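PDB 5ZDI: protein secretion chaperonin CsaA, which probably binds tRNA through a small OB-type beta-barrel domain. Local coordinates for residues Met1-Tyr4 / Asn5-Ser8; Lys34-Phe37 / Gly38-Ile41. All blocks are in the same frame, centred on the assembly; numbering follows the deposited sequence. Where two conformers were deposited one is given.

Contact 1 of 2, residues Met1-Tyr4 / Asn5-Ser8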
loop_
_atom_site.group_PDB
_atom_site.type_symbol
_atom_site.label_atom_id
_atom_site.label_comp_id
_atom_site.label_asym_id
_atom_site.label_seq_id
_atom_site.Cartn_x
_atom_site.Cartn_y
_atom_site.Cartn_z
ATOM N N MET A 1 4.006 -18.149 0.970
ATOM C CA MET A 1 5.479 -18.230 0.879
ATOM C C MET A 1 6.198 -17.332 1.902
ATOM O O MET A 1 7.296 -17.623 2.268
ATOM C CB MET A 1 6.040 -18.248 -0.563
ATOM C CG MET A 1 6.387 -16.979 -1.326
ATOM S SD MET A 1 7.172 -17.482 -2.918
ATOM C CE MET A 1 8.597 -18.435 -2.373
ATOM N N ILE A 2 5.508 -16.373 2.480
ATOM C CA ILE A 2 5.982 -15.679 3.706
ATOM C C ILE A 2 5.150 -16.088 4.926
ATOM O O ILE A 2 4.326 -16.991 4.813
ATOM C CB ILE A 2 5.946 -14.196 3.482
ATOM C CG1 ILE A 2 4.536 -13.780 2.953
ATOM C CG2 ILE A 2 6.998 -13.854 2.453
ATOM C CD1 ILE A 2 4.237 -12.332 3.123
ATOM N N THR A 3 5.380 -15.483 6.096
ATOM C CA THR A 3 4.351 -15.448 7.206
ATOM C C THR A 3 3.605 -14.167 7.411
ATOM O O THR A 3 4.120 -13.140 7.031
ATOM C CB THR A 3 5.056 -15.814 8.529
ATOM O OG1 THR A 3 6.217 -14.973 8.767
ATOM C CG2 THR A 3 5.508 -17.252 8.435
ATOM N N TYR A 4 2.451 -14.161 8.138
ATOM C CA TYR A 4 1.780 -12.871 8.579
ATOM C C TYR A 4 2.741 -12.095 9.439
ATOM O O TYR A 4 2.793 -10.808 9.348
ATOM C CB TYR A 4 0.364 -13.002 9.269
ATOM C CG TYR A 4 -0.855 -12.994 8.299
ATOM C CD1 TYR A 4 -1.249 -14.161 7.602
ATOM C CD2 TYR A 4 -1.621 -11.852 8.081
ATOM C CE1 TYR A 4 -2.347 -14.172 6.719
ATOM C CE2 TYR A 4 -2.717 -11.867 7.181
ATOM C CZ TYR A 4 -3.077 -13.013 6.481
ATOM O OH TYR A 4 -4.188 -13.010 5.545
ATOM N N ASN A 5 3.575 -12.846 10.179
ATOM C CA ASN A 5 4.644 -12.200 10.937
ATOM C C ASN A 5 5.671 -11.467 10.076
ATOM O O ASN A 5 6.150 -10.377 10.480
ATOM C CB ASN A 5 5.376 -13.178 11.854
ATOM C CG ASN A 5 5.940 -12.494 13.067
ATOM O OD1 ASN A 5 7.144 -12.272 13.147
ATOM N ND2 ASN A 5 5.050 -12.052 13.973
ATOM N N ASP A 6 6.056 -12.053 8.928
ATOM C CA ASP A 6 6.977 -11.396 8.031
ATOM C C ASP A 6 6.466 -10.010 7.608
ATOM O O ASP A 6 7.235 -9.073 7.516
ATOM C CB ASP A 6 7.297 -12.202 6.788
ATOM C CG ASP A 6 8.172 -13.440 7.071
ATOM O OD1 ASP A 6 8.891 -13.454 8.122
ATOM O OD2 ASP A 6 8.094 -14.387 6.226
ATOM N N PHE A 7 5.173 -9.870 7.378
ATOM C CA PHE A 7 4.645 -8.584 6.944
ATOM C C PHE A 7 4.662 -7.582 8.098
ATOM O O PHE A 7 5.006 -6.433 7.920
ATOM C CB PHE A 7 3.239 -8.782 6.412
ATOM C CG PHE A 7 2.628 -7.517 5.889
ATOM C CD1 PHE A 7 3.171 -6.913 4.793
ATOM C CD2 PHE A 7 1.568 -6.912 6.551
ATOM C CE1 PHE A 7 2.597 -5.752 4.307
ATOM C CE2 PHE A 7 1.019 -5.721 6.083
ATOM C CZ PHE A 7 1.554 -5.147 4.967
ATOM N N SER A 8 4.376 -8.046 9.310
ATOM C CA SER A 8 4.351 -7.172 10.492
ATOM C C SER A 8 5.698 -6.527 10.758
ATOM O O SER A 8 5.729 -5.481 11.383
ATOM C CB SER A 8 3.829 -7.924 11.765
ATOM O OG SER A 8 4.780 -8.818 12.302
#
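Thr-3 and Asp-6 form a capping box at the start of helix 4-8, the short N-terminal helix that precedes the first strand of the OB-type barrel; the contact is local, made within one turn. Thr-3 sits at the N-cap, where its short hydroxyl can reach the amide three residues on. With that hydroxyl held between the backbone N and the carbonyl carbon (chi1 54°), OG1 reaches forward over the first turn and accepts from Asp-6 N at 2.9 Å, a somewhat bent bond. Asp-6 completes the box: its carboxylate, short enough to turn back to the N-cap amide, swings beside its own backbone N, and OD2 takes the amide hydrogen of Thr-3 at 2.9 Å. That bond is nearly straight at the hydrogen (169°), yet the N-H comes down on OD2 from above the carboxylate plane. Ile-2 CB lies 3.5 Å from Asp-6 OD2, and this buried apolar residue also packs on Ile-10 of the second subunit. Once the cap is passed, ordinary helical bonding takes over, with Ser-8 N donating to Tyr-4 O at 3.2 Å. The ring of Tyr-4 stacks on Phe-69 of the second subunit, and Phe-7 packs against that same phenylalanine. Chemically, the box gives two amide hydrogens side-chain acceptors, and the negative charge of Asp-6 at a helix N-terminus is probably favoured by the helix dipole.

Contact 2 of 2, residues Lys34-Phe37 / Gly38-Ile41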
loop_
_atom_site.group_PDB
_atom_site.type_symbol
_atom_site.label_atom_id
_atom_site.label_comp_id
_atom_site.label_asym_id
_atom_site.label_seq_id
_atom_site.Cartn_x
_atom_site.Cartn_y
_atom_site.Cartn_z
ATOM N N LYS A 34 10.465 15.363 -0.164
ATOM C CA LYS A 34 10.508 15.621 1.267
ATOM C C LYS A 34 9.092 15.396 1.786
ATOM O O LYS A 34 8.149 16.049 1.377
ATOM C CB LYS A 34 11.051 17.004 1.555
ATOM C CG LYS A 34 10.986 17.295 3.037
ATOM C CD LYS A 34 11.692 18.614 3.298
ATOM C CE LYS A 34 11.527 19.009 4.728
ATOM N NZ LYS A 34 12.519 20.112 4.885
ATOM N N ILE A 35 8.954 14.392 2.670
ATOM C CA ILE A 35 7.647 13.828 3.052
ATOM C C ILE A 35 7.515 13.918 4.583
ATOM O O ILE A 35 8.484 13.588 5.338
ATOM C CB ILE A 35 7.592 12.344 2.664
ATOM C CG1 ILE A 35 7.958 12.184 1.206
ATOM C CG2 ILE A 35 6.250 11.741 2.995
ATOM C CD1 ILE A 35 7.993 10.782 0.693
ATOM N N TYR A 36 6.342 14.333 5.013
ATOM C CA TYR A 36 6.035 14.483 6.469
ATOM C C TYR A 36 5.274 13.269 6.908
ATOM O O TYR A 36 4.336 12.883 6.255
ATOM C CB TYR A 36 5.188 15.718 6.694
ATOM C CG TYR A 36 4.838 15.946 8.173
ATOM C CD1 TYR A 36 5.844 16.184 9.120
ATOM C CD2 TYR A 36 3.497 15.939 8.612
ATOM C CE1 TYR A 36 5.517 16.428 10.458
ATOM C CE2 TYR A 36 3.180 16.100 9.973
ATOM C CZ TYR A 36 4.195 16.355 10.864
ATOM O OH TYR A 36 3.868 16.540 12.204
ATOM N N PHE A 37 5.711 12.647 8.018
ATOM C CA PHE A 37 5.166 11.384 8.522
ATOM C C PHE A 37 4.655 11.572 9.969
ATOM O O PHE A 37 4.550 10.631 10.737
ATOM C CB PHE A 37 6.293 10.361 8.497
ATOM C CG PHE A 37 6.540 9.798 7.130
ATOM C CD1 PHE A 37 5.682 8.822 6.589
ATOM C CD2 PHE A 37 7.659 10.167 6.399
ATOM C CE1 PHE A 37 5.873 8.295 5.322
ATOM C CE2 PHE A 37 7.891 9.618 5.124
ATOM C CZ PHE A 37 7.011 8.715 4.585
ATOM N N GLY A 38 4.368 12.805 10.343
ATOM C CA GLY A 38 3.698 13.056 11.640
ATOM C C GLY A 38 4.724 13.557 12.668
ATOM O O GLY A 38 5.964 13.546 12.439
ATOM N N ASP A 39 4.241 13.797 13.874
ATOM C CA ASP A 39 4.988 14.451 14.948
ATOM C C ASP A 39 6.144 13.661 15.522
ATOM O O ASP A 39 7.000 14.224 16.248
ATOM C CB ASP A 39 4.077 14.758 16.168
ATOM C CG ASP A 39 3.020 15.792 15.895
ATOM O OD1 ASP A 39 3.310 16.839 15.257
ATOM O OD2 ASP A 39 1.874 15.556 16.347
ATOM N N ILE A 40 6.110 12.338 15.394
ATOM C CA ILE A 40 7.150 11.495 15.952
ATOM C C ILE A 40 8.235 11.177 14.911
ATOM O O ILE A 40 9.436 11.389 15.128
ATOM C CB ILE A 40 6.545 10.209 16.551
ATOM C CG1 ILE A 40 5.626 10.587 17.727
ATOM C CG2 ILE A 40 7.633 9.249 16.983
ATOM C CD1 ILE A 40 4.537 9.560 18.004
ATOM N N ILE A 41 7.831 10.718 13.730
ATOM C CA ILE A 41 8.842 10.414 12.691
ATOM C C ILE A 41 9.478 11.687 12.069
ATOM O O ILE A 41 10.657 11.770 11.758
ATOM C CB ILE A 41 8.229 9.515 11.598
ATOM C CG1 ILE A 41 7.824 8.188 12.285
ATOM C CG2 ILE A 41 9.240 9.243 10.446
ATOM C CD1 ILE A 41 6.920 7.337 11.431
HETATM O O HOH W 1 5.024 10.250 13.412
#
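Tyr-36 lays one face of its ring over the backbone of Gly-38, at the turn where strand 31-36 of the OB-type barrel runs out into the short, weakly bonded helix 38-41. The phenol ring is brought over the turn by CG standing anti to the backbone N (chi1 -180°), which carries it forward along the chain. Gly-38 N lies 3.4 Å above the ring plane, over its centre, and Gly-38 CA makes a CH-pi contact, 3.8 Å from the centroid and 30° off the ring normal. Glycine suits this place because, with the backbone at phi 103°, a CB would clash with Phe-37 O. At the far end of the ring, Tyr-36 OH stands 3.1 Å from Gly-38 C, so the phenol spans the residue from its amide to its carbonyl carbon. Replacing Tyr-36 with an alanine would probably uncover the peptide of Gly-38 and deprive its CA of the CH-pi partner, leaving the turn freer to shift. Just before the glycine, the buried ring of Phe-37 packs on Ala-65 and Val-81 of strands 62-66 and 77-88, while its CB meets the CG2 methyl of Ile-41 at 3.7 Å; a branched aliphatic residue fits this apolar spot. The backbone here is bridged by solvent: one water donates to Phe-37 O at 2.7 Å and accepts from Ile-41 N at 2.9 Å.

In the fold
Contact 1 comes first along the chain and closes before contact 2 opens, with strand 12-22 and the start of strand 31-36 between them. Their centres lie 26 Å apart and their nearest atoms about 13 Å, so the two do not touch. Contact 1 is peripheral, its centre 22 Å from the centre of the chain, on helix 4-8, which lies outside the sheet and packs against the second subunit. The centre of contact 2 lies 11 Å from the centre of the chain, where strand 31-36, paired with strands 12-22 and 43-48, leaves the antiparallel sheet; no other chain of the assembly reaches it. One therefore belongs to the dimer interface, the other to a strand connection of the barrel itself.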